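Local coordinates for protein putative hyaluronoglucosaminidase (Clostridium perfringens, PDB 6PWI) that probably cleaves terminal N-acetylhexosamine residues from glycans as a family 84 glycoside hydrolase, this chain holding the catalytic part of a longer cell-wall-attached protein, at residues F473-A481 with L489-P497; L556-A567 with L613-I624. All blocks are in the same frame, centred on the assembly; numbering follows the deposited sequence.

In the fold
Both contacts belong to the helical region that follows the eight-stranded parallel barrel, the catalytic fold of family 84 enzymes, and both lie away from the predicted proton donor D299. Interaction 1 (473-481 with 489-497) joins the two ends of a loop between helix 467-475 and helix 496-507. Interaction 2 (556-567 with 613-624) packs the last helix of the chain on the long helix 540-572; its centre lies about 35 Å from the centre of the chain, that of interaction 1 about 19 Å. The two centres are about 17 Å apart, yet the contacts meet through L613, whose CD2 lies 3.6 Å from L495 CD2, and whose CD1 lies 3.9 Å from H476 ND1.

Interaction 1 of 2, residues F473-A481 with L489-P497; sequences FAKHMSDPA and LEESEELRP
E491 reaches across to S478 and D479 with its chain extended and CG anti to the backbone N (chi1 -177°), which carries the carboxylate to two successive amides. Its OE1 takes S478 N at 2.8 Å on the anti lone pair and D479 N at 2.9 Å from above the carboxylate plane, while OE2 accepts from R611 N. S478 answers with its hydroxyl, which gives a bond to E490 O (OG to O 2.7 Å) in the carbonyl plane. S492 is held twice: its N donates to K475 O at 2.7 Å, and its OG lies in the plane of the H476 ring, at the edge, 2.9 Å from ND1 and almost straight (173°).

These bonds close a loop that leads from the end of helix 467-475 into helix 496-507, beside the barrel. Within it D479 forms an Asx turn, its OD1 accepting from A481 N; L489 N reaches the same oxygen at 3.2 Å from the opposite face. The other oxygen, OD2, is paired with R611 in a salt bridge.

The one salt bridge between the segments, K475 NZ to E494 OE1, is long (4.0 Å). Apolar packing is modest: the side chains of P480 and L489 cross at about a right angle, CD of P480 3.9 Å from CD1 of L489, and L495 CD2 approaches H476 CE1 obliquely to the ring.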
loop_
_atom_site.group_PDB
_atom_site.type_symbol
_atom_site.label_atom_id
_atom_site.label_comp_id
_atom_site.label_asym_id
_atom_site.label_seq_id
_atom_site.Cartn_x
_atom_site.Cartn_y
_atom_site.Cartn_z
ATOM N N PHE A 473 -3.342 -12.890 -12.800
ATOM C CA PHE A 473 -1.923 -12.564 -12.905
ATOM C C PHE A 473 -1.249 -12.579 -11.532
ATOM O O PHE A 473 -0.107 -13.029 -11.409
ATOM C CB PHE A 473 -1.669 -11.210 -13.577
ATOM C CG PHE A 473 -2.320 -11.005 -14.921
ATOM C CD1 PHE A 473 -2.589 -12.075 -15.761
ATOM C CD2 PHE A 473 -2.640 -9.727 -15.357
ATOM C CE1 PHE A 473 -3.194 -11.874 -16.993
ATOM C CE2 PHE A 473 -3.236 -9.523 -16.591
ATOM C CZ PHE A 473 -3.512 -10.598 -17.408
ATOM N N ALA A 474 -1.951 -12.074 -10.508
ATOM C CA ALA A 474 -1.346 -11.895 -9.197
ATOM C C ALA A 474 -1.074 -13.252 -8.557
ATOM O O ALA A 474 -0.124 -13.394 -7.787
ATOM C CB ALA A 474 -2.204 -11.020 -8.320
ATOM N N LYS A 475 -1.907 -14.241 -8.907
ATOM C CA LYS A 475 -1.764 -15.615 -8.445
ATOM C C LYS A 475 -0.404 -16.200 -8.827
ATOM O O LYS A 475 0.089 -17.068 -8.112
ATOM C CB LYS A 475 -2.871 -16.501 -9.025
ATOM C CG LYS A 475 -4.189 -16.462 -8.271
ATOM C CD LYS A 475 -5.342 -16.980 -9.097
ATOM C CE LYS A 475 -6.624 -17.104 -8.306
ATOM N NZ LYS A 475 -7.772 -17.371 -9.207
ATOM N N HIS A 476 0.178 -15.733 -9.943
ATOM C CA HIS A 476 1.352 -16.359 -10.541
ATOM C C HIS A 476 2.546 -15.406 -10.565
ATOM O O HIS A 476 3.582 -15.705 -11.177
ATOM C CB HIS A 476 1.027 -16.892 -11.943
ATOM C CG HIS A 476 -0.140 -17.814 -11.938
ATOM N ND1 HIS A 476 -0.103 -19.042 -11.300
ATOM C CD2 HIS A 476 -1.378 -17.684 -12.461
ATOM C CE1 HIS A 476 -1.273 -19.635 -11.432
ATOM N NE2 HIS A 476 -2.077 -18.816 -12.138
ATOM N N MET A 477 2.396 -14.261 -9.889
ATOM C CA MET A 477 3.473 -13.291 -9.868
ATOM C C MET A 477 3.643 -12.765 -8.446
ATOM O O MET A 477 3.051 -11.745 -8.090
ATOM C CB MET A 477 3.169 -12.138 -10.829
ATOM C CG MET A 477 2.951 -12.577 -12.263
ATOM S SD MET A 477 2.602 -11.171 -13.343
ATOM C CE MET A 477 1.971 -11.986 -14.809
ATOM N N SER A 478 4.449 -13.462 -7.632
ATOM C CA SER A 478 4.511 -13.100 -6.226
ATOM C C SER A 478 5.785 -13.577 -5.538
ATOM O O SER A 478 6.083 -13.080 -4.455
ATOM C CB SER A 478 3.272 -13.519 -5.461
ATOM O OG SER A 478 2.963 -14.891 -5.663
ATOM N N ASP A 479 6.533 -14.508 -6.153
ATOM C CA ASP A 479 7.714 -15.053 -5.493
ATOM C C ASP A 479 8.978 -14.331 -5.955
ATOM O O ASP A 479 9.392 -14.489 -7.101
ATOM C CB ASP A 479 7.841 -16.571 -5.666
ATOM C CG ASP A 479 8.964 -17.193 -4.839
ATOM O OD1 ASP A 479 9.578 -16.456 -4.034
ATOM O OD2 ASP A 479 9.227 -18.414 -5.005
ATOM N N PRO A 480 9.649 -13.552 -5.072
ATOM C CA PRO A 480 10.869 -12.834 -5.442
ATOM C C PRO A 480 12.137 -13.680 -5.525
ATOM O O PRO A 480 13.141 -13.215 -6.056
ATOM C CB PRO A 480 11.008 -11.783 -4.332
ATOM C CG PRO A 480 10.383 -12.443 -3.134
ATOM C CD PRO A 480 9.235 -13.266 -3.690
ATOM N N ALA A 481 12.095 -14.914 -5.001
ATOM C CA ALA A 481 13.241 -15.819 -5.054
ATOM C C ALA A 481 13.538 -16.237 -6.497
ATOM O O ALA A 481 12.621 -16.369 -7.309
ATOM C CB ALA A 481 12.975 -17.019 -4.182
ATOM N N LEU A 489 8.303 -16.195 -1.123
ATOM C CA LEU A 489 6.880 -16.014 -0.888
ATOM C C LEU A 489 6.106 -16.957 -1.795
ATOM O O LEU A 489 6.575 -17.311 -2.872
ATOM C CB LEU A 489 6.489 -14.558 -1.161
ATOM C CG LEU A 489 7.178 -13.514 -0.282
ATOM C CD1 LEU A 489 6.880 -12.109 -0.778
ATOM C CD2 LEU A 489 6.780 -13.682 1.176
ATOM N N GLU A 490 4.907 -17.350 -1.358
ATOM C CA GLU A 490 4.162 -18.313 -2.144
ATOM C C GLU A 490 3.623 -17.665 -3.415
ATOM O O GLU A 490 3.436 -16.458 -3.480
ATOM C CB GLU A 490 3.165 -19.118 -1.305
ATOM C CG GLU A 490 2.061 -18.303 -0.679
ATOM C CD GLU A 490 1.106 -19.109 0.187
ATOM O OE1 GLU A 490 1.584 -19.865 1.071
ATOM O OE2 GLU A 490 -0.119 -18.986 -0.031
ATOM N N GLU A 491 3.431 -18.513 -4.427
ATOM C CA GLU A 491 3.040 -18.161 -5.783
ATOM C C GLU A 491 2.422 -19.421 -6.385
ATOM O O GLU A 491 2.925 -20.518 -6.164
ATOM C CB GLU A 491 4.284 -17.718 -6.555
ATOM C CG GLU A 491 4.031 -17.242 -7.971
ATOM C CD GLU A 491 5.321 -16.908 -8.711
ATOM O OE1 GLU A 491 5.740 -15.727 -8.661
ATOM O OE2 GLU A 491 5.916 -17.828 -9.328
ATOM N N SER A 492 1.304 -19.264 -7.100
ATOM C CA SER A 492 0.634 -20.383 -7.746
ATOM C C SER A 492 0.102 -21.381 -6.716
ATOM O O SER A 492 0.076 -22.575 -6.999
ATOM C CB SER A 492 1.548 -21.082 -8.745
ATOM O OG SER A 492 2.041 -20.187 -9.730
ATOM N N GLU A 493 -0.348 -20.906 -5.546
ATOM C CA GLU A 493 -0.625 -21.812 -4.441
ATOM C C GLU A 493 -1.851 -22.685 -4.714
ATOM O O GLU A 493 -1.862 -23.863 -4.357
ATOM C CB GLU A 493 -0.708 -21.081 -3.101
ATOM C CG GLU A 493 -0.723 -22.017 -1.896
ATOM C CD GLU A 493 0.410 -23.029 -1.731
ATOM O OE1 GLU A 493 1.476 -22.873 -2.383
ATOM O OE2 GLU A 493 0.230 -23.979 -0.935
ATOM N N GLU A 494 -2.880 -22.108 -5.338
ATOM C CA GLU A 494 -4.092 -22.846 -5.655
ATOM C C GLU A 494 -3.841 -23.865 -6.766
ATOM O O GLU A 494 -4.431 -24.941 -6.763
ATOM C CB GLU A 494 -5.208 -21.894 -6.081
ATOM C CG GLU A 494 -6.014 -21.365 -4.918
ATOM C CD GLU A 494 -7.375 -20.802 -5.302
ATOM O OE1 GLU A 494 -7.446 -20.007 -6.269
ATOM O OE2 GLU A 494 -8.364 -21.164 -4.634
ATOM N N LEU A 495 -2.972 -23.516 -7.718
ATOM C CA LEU A 495 -2.708 -24.365 -8.867
ATOM C C LEU A 495 -1.729 -25.484 -8.514
ATOM O O LEU A 495 -1.707 -26.510 -9.195
ATOM C CB LEU A 495 -2.166 -23.504 -10.011
ATOM C CG LEU A 495 -2.022 -24.226 -11.348
ATOM C CD1 LEU A 495 -3.383 -24.644 -11.879
ATOM C CD2 LEU A 495 -1.289 -23.371 -12.372
ATOM N N ARG A 496 -0.938 -25.288 -7.448
ATOM C CA ARG A 496 0.178 -26.160 -7.102
ATOM C C ARG A 496 -0.244 -27.626 -6.963
ATOM O O ARG A 496 0.431 -28.497 -7.504
ATOM C CB ARG A 496 0.907 -25.675 -5.844
ATOM C CG ARG A 496 2.134 -26.512 -5.499
ATOM C CD ARG A 496 2.736 -26.272 -4.125
ATOM N NE ARG A 496 1.676 -26.038 -3.152
ATOM C CZ ARG A 496 0.998 -26.987 -2.510
ATOM N NH1 ARG A 496 1.270 -28.268 -2.713
ATOM N NH2 ARG A 496 0.045 -26.641 -1.664
ATOM N N PRO A 497 -1.316 -27.977 -6.210
ATOM C CA PRO A 497 -1.678 -29.384 -6.021
ATOM C C PRO A 497 -2.053 -30.037 -7.349
ATOM O O PRO A 497 -1.823 -31.231 -7.547
ATOM C CB PRO A 497 -2.912 -29.342 -5.104
ATOM C CG PRO A 497 -2.884 -27.968 -4.471
ATOM C CD PRO A 497 -2.233 -27.067 -5.498
HETATM O O HOH W 1 -0.684 -17.830 -5.046
#

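Interaction 2 of 2, residues L556-A567 with L613-I624; sequences LAESTIAYINSA and LIPFIKDLSKII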
loop_
_atom_site.group_PDB
_atom_site.type_symbol
_atom_site.label_atom_id
_atom_site.label_comp_id
_atom_site.label_asym_id
_atom_site.label_seq_id
_atom_site.Cartn_x
_atom_site.Cartn_y
_atom_site.Cartn_z
ATOM N N LEU A 556 4.024 -18.841 -21.295
ATOM C CA LEU A 556 4.090 -19.949 -20.351
ATOM C C LEU A 556 2.825 -20.796 -20.469
ATOM O O LEU A 556 2.908 -22.020 -20.460
ATOM C CB LEU A 556 4.246 -19.457 -18.906
ATOM C CG LEU A 556 5.582 -18.849 -18.474
ATOM C CD1 LEU A 556 5.560 -18.606 -16.975
ATOM C CD2 LEU A 556 6.775 -19.715 -18.846
ATOM N N ALA A 557 1.661 -20.141 -20.552
ATOM C CA ALA A 557 0.397 -20.856 -20.661
ATOM C C ALA A 557 0.348 -21.670 -21.955
ATOM O O ALA A 557 -0.088 -22.818 -21.946
ATOM C CB ALA A 557 -0.769 -19.907 -20.565
ATOM N N GLU A 558 0.807 -21.073 -23.063
ATOM C CA GLU A 558 0.804 -21.751 -24.347
ATOM C C GLU A 558 1.766 -22.936 -24.318
ATOM O O GLU A 558 1.465 -23.989 -24.869
ATOM C CB GLU A 558 1.088 -20.769 -25.484
ATOM C CG GLU A 558 -0.179 -20.138 -26.032
ATOM C CD GLU A 558 -0.028 -18.847 -26.821
ATOM O OE1 GLU A 558 1.108 -18.321 -26.906
ATOM O OE2 GLU A 558 -1.053 -18.360 -27.354
ATOM N N SER A 559 2.913 -22.756 -23.657
ATOM C CA SER A 559 3.941 -23.781 -23.549
ATOM C C SER A 559 3.430 -24.972 -22.738
ATOM O O SER A 559 3.640 -26.121 -23.110
ATOM C CB SER A 559 5.193 -23.210 -22.943
ATOM O OG SER A 559 6.173 -24.214 -22.756
ATOM N N THR A 560 2.761 -24.687 -21.620
ATOM C CA THR A 560 2.270 -25.742 -20.754
ATOM C C THR A 560 1.209 -26.551 -21.494
ATOM O O THR A 560 1.213 -27.775 -21.428
ATOM C CB THR A 560 1.807 -25.179 -19.405
ATOM O OG1 THR A 560 2.920 -24.469 -18.855
ATOM C CG2 THR A 560 1.344 -26.252 -18.443
ATOM N N ILE A 561 0.324 -25.853 -22.212
ATOM C CA ILE A 561 -0.760 -26.486 -22.944
ATOM C C ILE A 561 -0.187 -27.395 -24.036
ATOM O O ILE A 561 -0.669 -28.513 -24.233
ATOM C CB ILE A 561 -1.756 -25.437 -23.482
ATOM C CG1 ILE A 561 -2.506 -24.757 -22.331
ATOM C CG2 ILE A 561 -2.720 -26.055 -24.488
ATOM C CD1 ILE A 561 -3.337 -23.561 -22.752
ATOM N N ALA A 562 0.852 -26.917 -24.729
ATOM C CA ALA A 562 1.479 -27.707 -25.775
ATOM C C ALA A 562 2.072 -28.985 -25.180
ATOM O O ALA A 562 1.875 -30.069 -25.734
ATOM C CB ALA A 562 2.511 -26.898 -26.521
ATOM N N TYR A 563 2.764 -28.857 -24.037
ATOM C CA TYR A 563 3.414 -30.003 -23.422
ATOM C C TYR A 563 2.376 -31.012 -22.936
ATOM O O TYR A 563 2.479 -32.193 -23.252
ATOM C CB TYR A 563 4.393 -29.582 -22.327
ATOM C CG TYR A 563 5.758 -29.196 -22.833
ATOM C CD1 TYR A 563 6.518 -30.068 -23.602
ATOM C CD2 TYR A 563 6.302 -27.960 -22.527
ATOM C CE1 TYR A 563 7.780 -29.719 -24.061
ATOM C CE2 TYR A 563 7.561 -27.595 -22.978
ATOM C CZ TYR A 563 8.301 -28.475 -23.746
ATOM O OH TYR A 563 9.537 -28.102 -24.188
ATOM N N ILE A 564 1.370 -30.538 -22.192
ATOM C CA ILE A 564 0.261 -31.387 -21.796
ATOM C C ILE A 564 -0.340 -32.056 -23.031
ATOM O O ILE A 564 -0.678 -33.237 -22.992
ATOM C CB ILE A 564 -0.798 -30.615 -20.990
ATOM C CG1 ILE A 564 -0.222 -30.089 -19.672
ATOM C CG2 ILE A 564 -2.023 -31.490 -20.757
ATOM C CD1 ILE A 564 -1.012 -28.949 -19.064
ATOM N N ASN A 565 -0.465 -31.310 -24.130
ATOM C CA ASN A 565 -1.055 -31.886 -25.327
ATOM C C ASN A 565 -0.164 -33.010 -25.848
ATOM O O ASN A 565 -0.667 -34.033 -26.292
ATOM C CB ASN A 565 -1.411 -30.844 -26.389
ATOM C CG ASN A 565 -2.733 -30.151 -26.119
ATOM O OD1 ASN A 565 -3.602 -30.685 -25.430
ATOM N ND2 ASN A 565 -2.901 -28.959 -26.666
ATOM N N SER A 566 1.154 -32.821 -25.734
ATOM C CA SER A 566 2.137 -33.789 -26.191
ATOM C C SER A 566 2.024 -35.078 -25.382
ATOM O O SER A 566 2.023 -36.167 -25.948
ATOM C CB SER A 566 3.515 -33.199 -26.108
ATOM O OG SER A 566 4.501 -34.161 -26.431
ATOM N N ALA A 567 1.930 -34.945 -24.054
ATOM C CA ALA A 567 1.834 -36.092 -23.164
ATOM C C ALA A 567 0.580 -36.901 -23.486
ATOM O O ALA A 567 0.633 -38.126 -23.514
ATOM C CB ALA A 567 1.857 -35.649 -21.721
ATOM N N LEU A 613 5.205 -22.644 -12.164
ATOM C CA LEU A 613 4.804 -22.730 -13.563
ATOM C C LEU A 613 5.980 -23.191 -14.422
ATOM O O LEU A 613 5.840 -24.118 -15.226
ATOM C CB LEU A 613 4.243 -21.397 -14.073
ATOM C CG LEU A 613 2.968 -20.867 -13.409
ATOM C CD1 LEU A 613 2.273 -19.857 -14.315
ATOM C CD2 LEU A 613 2.005 -21.980 -13.023
ATOM N N ILE A 614 7.137 -22.541 -14.249
ATOM C CA ILE A 614 8.309 -22.864 -15.049
ATOM C C ILE A 614 8.832 -24.258 -14.676
ATOM O O ILE A 614 9.108 -25.069 -15.568
ATOM C CB ILE A 614 9.366 -21.739 -14.985
ATOM C CG1 ILE A 614 8.878 -20.498 -15.738
ATOM C CG2 ILE A 614 10.711 -22.204 -15.511
ATOM C CD1 ILE A 614 9.672 -19.247 -15.454
ATOM N N PRO A 615 8.988 -24.599 -13.371
ATOM C CA PRO A 615 9.408 -25.946 -12.977
ATOM C C PRO A 615 8.569 -27.060 -13.601
ATOM O O PRO A 615 9.107 -28.100 -13.967
ATOM C CB PRO A 615 9.295 -25.911 -11.445
ATOM C CG PRO A 615 9.572 -24.458 -11.111
ATOM C CD PRO A 615 8.870 -23.697 -12.212
ATOM N N PHE A 616 7.260 -26.818 -13.743
ATOM C CA PHE A 616 6.351 -27.786 -14.335
ATOM C C PHE A 616 6.681 -27.985 -15.814
ATOM O O PHE A 616 6.732 -29.118 -16.292
ATOM C CB PHE A 616 4.904 -27.342 -14.124
ATOM C CG PHE A 616 3.855 -28.284 -14.664
ATOM C CD1 PHE A 616 3.957 -29.655 -14.472
ATOM C CD2 PHE A 616 2.744 -27.796 -15.343
ATOM C CE1 PHE A 616 2.982 -30.513 -14.961
ATOM C CE2 PHE A 616 1.762 -28.655 -15.819
ATOM C CZ PHE A 616 1.884 -30.014 -15.631
ATOM N N ILE A 617 6.894 -26.873 -16.533
ATOM C CA ILE A 617 7.250 -26.902 -17.940
ATOM C C ILE A 617 8.530 -27.722 -18.108
ATOM O O ILE A 617 8.654 -28.496 -19.057
ATOM C CB ILE A 617 7.418 -25.468 -18.483
ATOM C CG1 ILE A 617 6.077 -24.748 -18.616
ATOM C CG2 ILE A 617 8.187 -25.451 -19.795
ATOM C CD1 ILE A 617 6.204 -23.315 -19.092
ATOM N N LYS A 618 9.479 -27.536 -17.182
ATOM C CA LYS A 618 10.764 -28.208 -17.269
ATOM C C LYS A 618 10.578 -29.703 -17.012
ATOM O O LYS A 618 11.158 -30.533 -17.711
ATOM C CB LYS A 618 11.777 -27.559 -16.322
ATOM C CG LYS A 618 12.390 -26.270 -16.848
ATOM C CD LYS A 618 13.155 -25.515 -15.791
ATOM C CE LYS A 618 13.872 -24.291 -16.323
ATOM N NZ LYS A 618 14.601 -23.589 -15.238
ATOM N N ASP A 619 9.744 -30.017 -16.015
ATOM C CA ASP A 619 9.401 -31.379 -15.649
ATOM C C ASP A 619 8.752 -32.092 -16.833
ATOM O O ASP A 619 9.157 -33.198 -17.183
ATOM C CB ASP A 619 8.487 -31.400 -14.421
ATOM C CG ASP A 619 9.221 -31.565 -13.099
ATOM O OD1 ASP A 619 10.454 -31.804 -13.130
ATOM O OD2 ASP A 619 8.544 -31.479 -12.036
ATOM N N LEU A 620 7.737 -31.463 -17.437
ATOM C CA LEU A 620 7.032 -32.071 -18.553
ATOM C C LEU A 620 8.022 -32.411 -19.661
ATOM O O LEU A 620 7.931 -33.479 -20.260
ATOM C CB LEU A 620 5.945 -31.124 -19.066
ATOM C CG LEU A 620 4.643 -31.126 -18.268
ATOM C CD1 LEU A 620 3.760 -29.952 -18.670
ATOM C CD2 LEU A 620 3.900 -32.435 -18.454
ATOM N N SER A 621 8.973 -31.505 -19.920
ATOM C CA SER A 621 9.827 -31.655 -21.085
ATOM C C SER A 621 10.863 -32.755 -20.861
ATOM O O SER A 621 11.349 -33.337 -21.828
ATOM C CB SER A 621 10.439 -30.345 -21.521
ATOM O OG SER A 621 11.586 -30.043 -20.746
ATOM N N LYS A 622 11.179 -33.038 -19.589
ATOM C CA LYS A 622 12.099 -34.104 -19.215
ATOM C C LYS A 622 11.391 -35.458 -19.218
ATOM O O LYS A 622 11.989 -36.468 -19.568
ATOM C CB LYS A 622 12.678 -33.872 -17.818
ATOM C CG LYS A 622 13.916 -32.992 -17.756
ATOM C CD LYS A 622 14.288 -32.606 -16.329
ATOM C CE LYS A 622 14.954 -31.245 -16.223
ATOM N NZ LYS A 622 14.543 -30.525 -14.991
ATOM N N ILE A 623 10.123 -35.484 -18.803
ATOM C CA ILE A 623 9.406 -36.736 -18.643
ATOM C C ILE A 623 8.928 -37.225 -20.007
ATOM O O ILE A 623 9.091 -38.396 -20.334
ATOM C CB ILE A 623 8.258 -36.604 -17.623
ATOM C CG1 ILE A 623 8.790 -36.376 -16.205
ATOM C CG2 ILE A 623 7.335 -37.811 -17.687
ATOM C CD1 ILE A 623 7.760 -35.835 -15.233
ATOM N N ILE A 624 8.325 -36.337 -20.803
ATOM C CA ILE A 624 7.786 -36.762 -22.083
ATOM C C ILE A 624 8.939 -37.285 -22.935
ATOM O O ILE A 624 9.963 -36.621 -23.080
ATOM C CB ILE A 624 7.012 -35.620 -22.766
ATOM C CG1 ILE A 624 5.795 -35.202 -21.935
ATOM C CG2 ILE A 624 6.618 -36.004 -24.186
ATOM C CD1 ILE A 624 5.235 -33.845 -22.298
HETATM O O HOH W 2 3.394 -24.116 -16.209
#
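Helices 556-567 and 613-623 run in nearly the same direction, their axes 28° apart and 9.9 Å from each other at closest approach. T560 and I617 bring the backbones nearest, CA to CA 5.8 Å, and the register continues through Y563 with L620 to A567 with I624, just past the end of the second helix.

I617 is a knob in a hole made by L556, S559, T560 and Y563. Its CG1, anti to the carbonyl carbon (chi1 -72°), lies against T560 OG1; CD1, at the end of this branch, meets L556 CD2 at 3.7 Å, while the CG2 branch approaches Y563 CE2 at 3.9 Å. T560 meets it with OG1, while its CG2 branch goes to F616, 3.6 Å from CE2. That hydroxyl also donates to L556 O within its own helix and receives a bond from a water that in turn donates to L613 O, so a bridge of solvent spans the helices.

This is helix-on-helix packing inside the C-terminal helical bundle. Helix 575-591 also borders the contact: Y582 meets the Y563 ring edge-to-face, and the hydroxyls of S559 and S566 bond to the carbonyls of G585 and A578. F616 packs against helix 496-507.

Toward the C-terminal ends, atoms of I617, L620, S621 and I624 surround the Y563 ring, with Y563 CB 3.7 Å from L620 CD1 and Y563 OH 3.6 Å from S621 CB. L620 CD1 also lies over one face of F616, near the rim. I624 lays CD1 against A567 CB at 3.9 Å and CG2 against S566.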